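Testis-expressed protein 101 (Mus musculus, PDB 7BPS) controls the binding of sperm to the zona pellucida and their migration into the oviduct, probably through the adhesion molecule ADAM3. Local coordinates at residues A[45-53]-A[120-128]. Residues are numbered along the deposited sequence; the frame is centred on the assembly and turned at random.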
loop_
_atom_site.group_PDB
_atom_site.type_symbol
_atom_site.label_atom_id
_atom_site.label_comp_id
_atom_site.label_asym_id
_atom_site.label_seq_id
_atom_site.Cartn_x
_atom_site.Cartn_y
_atom_site.Cartn_z
ATOM N N ILE A 45 -0.233 2.629 3.260
ATOM C CA ILE A 45 -0.454 4.067 2.916
ATOM C C ILE A 45 -0.953 4.803 4.160
ATOM O O ILE A 45 -1.894 4.314 4.817
ATOM C CB ILE A 45 -1.426 4.208 1.745
ATOM C CG1 ILE A 45 -0.976 3.381 0.539
ATOM C CG2 ILE A 45 -1.594 5.664 1.392
ATOM C CD1 ILE A 45 -2.065 3.114 -0.468
ATOM N N LYS A 46 -0.349 5.958 4.413
ATOM C CA LYS A 46 -0.512 6.769 5.635
ATOM C C LYS A 46 -0.526 8.237 5.217
ATOM O O LYS A 46 0.234 8.603 4.296
ATOM C CB LYS A 46 0.687 6.464 6.523
ATOM C CG LYS A 46 0.570 6.881 7.973
ATOM C CD LYS A 46 1.912 6.963 8.653
ATOM C CE LYS A 46 1.750 7.230 10.132
ATOM N NZ LYS A 46 0.994 8.481 10.379
ATOM N N ALA A 47 -1.352 9.056 5.853
ATOM C CA ALA A 47 -1.173 10.521 5.831
ATOM C C ALA A 47 -0.628 10.944 7.195
ATOM O O ALA A 47 -0.564 10.127 8.078
ATOM C CB ALA A 47 -2.452 11.241 5.467
ATOM N N ASP A 48 -0.232 12.201 7.325
ATOM C CA ASP A 48 0.261 12.760 8.599
ATOM C C ASP A 48 -0.799 12.524 9.674
ATOM O O ASP A 48 -1.944 12.902 9.454
ATOM C CB ASP A 48 0.521 14.256 8.439
ATOM C CG ASP A 48 1.190 14.869 9.652
ATOM O OD1 ASP A 48 1.729 14.103 10.473
ATOM O OD2 ASP A 48 1.195 16.089 9.718
ATOM N N GLY A 49 -0.435 11.882 10.771
ATOM C CA GLY A 49 -1.315 11.695 11.933
ATOM C C GLY A 49 -2.450 10.695 11.707
ATOM O O GLY A 49 -3.303 10.615 12.600
ATOM N N THR A 50 -2.500 9.939 10.599
ATOM C CA THR A 50 -3.647 9.002 10.374
ATOM C C THR A 50 -3.260 7.583 10.770
ATOM O O THR A 50 -2.109 7.339 11.074
ATOM C CB THR A 50 -4.231 9.033 8.951
ATOM O OG1 THR A 50 -3.287 8.411 8.079
ATOM C CG2 THR A 50 -4.572 10.439 8.498
ATOM N N ARG A 51 -4.223 6.668 10.755
ATOM C CA ARG A 51 -3.891 5.224 10.706
ATOM C C ARG A 51 -3.305 4.900 9.327
ATOM O O ARG A 51 -3.274 5.793 8.408
ATOM C CB ARG A 51 -5.129 4.377 10.977
ATOM C CG ARG A 51 -5.797 4.718 12.296
ATOM C CD ARG A 51 -6.817 3.651 12.614
ATOM N NE ARG A 51 -6.997 3.516 14.037
ATOM C CZ ARG A 51 -7.960 4.095 14.732
ATOM N NH1 ARG A 51 -8.851 4.855 14.116
ATOM N NH2 ARG A 51 -8.028 3.889 16.039
ATOM N N THR A 52 -2.855 3.666 9.173
ATOM C CA THR A 52 -2.208 3.167 7.944
ATOM C C THR A 52 -3.165 2.184 7.267
ATOM O O THR A 52 -3.638 1.235 7.944
ATOM C CB THR A 52 -0.863 2.528 8.282
ATOM O OG1 THR A 52 -0.048 3.565 8.808
ATOM C CG2 THR A 52 -0.178 1.923 7.085
ATOM N N VAL A 53 -3.444 2.413 5.989
ATOM C CA VAL A 53 -4.190 1.439 5.152
ATOM C C VAL A 53 -3.214 0.312 4.789
ATOM O O VAL A 53 -2.105 0.609 4.358
ATOM C CB VAL A 53 -4.781 2.117 3.906
ATOM C CG1 VAL A 53 -5.584 1.145 3.050
ATOM C CG2 VAL A 53 -5.654 3.284 4.315
ATOM N N CYS A 120 -3.572 21.539 4.818
ATOM C CA CYS A 120 -4.272 20.655 3.860
ATOM C C CYS A 120 -5.227 19.749 4.623
ATOM O O CYS A 120 -4.892 19.219 5.696
ATOM C CB CYS A 120 -3.335 19.746 3.079
ATOM S SG CYS A 120 -1.967 20.580 2.260
ATOM N N PRO A 121 -6.437 19.545 4.058
ATOM C CA PRO A 121 -7.345 18.507 4.526
ATOM C C PRO A 121 -6.577 17.188 4.460
ATOM O O PRO A 121 -5.901 16.926 3.459
ATOM C CB PRO A 121 -8.513 18.535 3.526
ATOM C CG PRO A 121 -8.426 19.899 2.869
ATOM C CD PRO A 121 -6.971 20.299 2.910
ATOM N N THR A 122 -6.667 16.408 5.530
ATOM C CA THR A 122 -5.814 15.222 5.745
ATOM C C THR A 122 -6.690 14.026 6.129
ATOM O O THR A 122 -7.441 14.132 7.101
ATOM C CB THR A 122 -4.766 15.511 6.831
ATOM O OG1 THR A 122 -4.010 16.675 6.435
ATOM C CG2 THR A 122 -3.881 14.312 7.108
ATOM N N CYS A 123 -6.540 12.902 5.439
ATOM C CA CYS A 123 -7.225 11.638 5.811
ATOM C C CYS A 123 -6.692 10.465 4.977
ATOM O O CYS A 123 -6.072 10.681 3.927
ATOM C CB CYS A 123 -8.733 11.771 5.617
ATOM S SG CYS A 123 -9.216 11.887 3.871
ATOM N N VAL A 124 -6.965 9.258 5.452
ATOM C CA VAL A 124 -6.884 8.008 4.664
ATOM C C VAL A 124 -8.082 7.157 5.049
ATOM O O VAL A 124 -8.530 7.186 6.213
ATOM C CB VAL A 124 -5.595 7.202 4.892
ATOM C CG1 VAL A 124 -4.368 7.960 4.438
ATOM C CG2 VAL A 124 -5.460 6.747 6.334
ATOM N N ALA A 125 -8.604 6.438 4.078
ATOM C CA ALA A 125 -9.705 5.486 4.306
ATOM C C ALA A 125 -9.791 4.521 3.120
ATOM O O ALA A 125 -9.470 4.898 1.972
ATOM C CB ALA A 125 -11.010 6.229 4.535
ATOM N N LEU A 126 -10.151 3.289 3.427
ATOM C CA LEU A 126 -10.769 2.361 2.460
ATOM C C LEU A 126 -12.165 2.898 2.175
ATOM O O LEU A 126 -12.895 3.162 3.124
ATOM C CB LEU A 126 -10.794 0.980 3.093
ATOM C CG LEU A 126 -9.407 0.367 3.182
ATOM C CD1 LEU A 126 -9.411 -0.807 4.139
ATOM C CD2 LEU A 126 -8.934 -0.049 1.803
ATOM N N GLY A 127 -12.448 3.143 0.904
ATOM C CA GLY A 127 -13.672 3.818 0.466
ATOM C C GLY A 127 -13.490 5.315 0.481
ATOM O O GLY A 127 -12.692 5.827 -0.311
ATOM N N SER A 128 -14.242 5.984 1.341
ATOM C CA SER A 128 -14.244 7.454 1.487
ATOM C C SER A 128 -13.961 7.816 2.946
ATOM O O SER A 128 -14.427 7.090 3.856
ATOM C CB SER A 128 -15.537 8.041 1.005
ATOM O OG SER A 128 -15.453 8.257 -0.386
#
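With CG1 of V124 anti to the carbonyl carbon (chi1 -64°), CG2 falls between the backbone N and that carbon, and T50 places OG1 in the corresponding position (chi1 72°); the two meet with V124 CG2 3.2 Å from T50 OG1. The same methyl lies 3.2 Å from R51 O, while V124 CG1 lies against the backbone N and CB of A47. The two methyls of V124 thus lie against the type II beta turn from A47 to T50 and the residue that follows it. T50 OG1 is already engaged there: it takes the N-H of A47 at 3.0 Å and gives its proton to R51 O over 2.6 Å, in the carbonyl plane and on a lone pair. On one flank T122 CG2 sits 3.8 Å from A47 CB and 3.4 Å from D48 O; its OG1 hydrogen-bonds to C120 O, two residues earlier in the chain. At the other flank V53 slips past V124, its CG2 4.0 Å from V124 CB, and sets CG1 against CD2 of L126. L13 and L15 of strand 6-16 extend this apolar patch. The hairpin of strands 37-46 and 52-61 in the first Ly6/uPAR domain therefore lies over strand 119-126 of the second, whose backbone bonds instead to strands 134-136 and 158-163. With no hydrogen bond crossing between the two segments, this part of the domain junction is made by methyl groups set against one another and against loop oxygens, T50 OG1 among them.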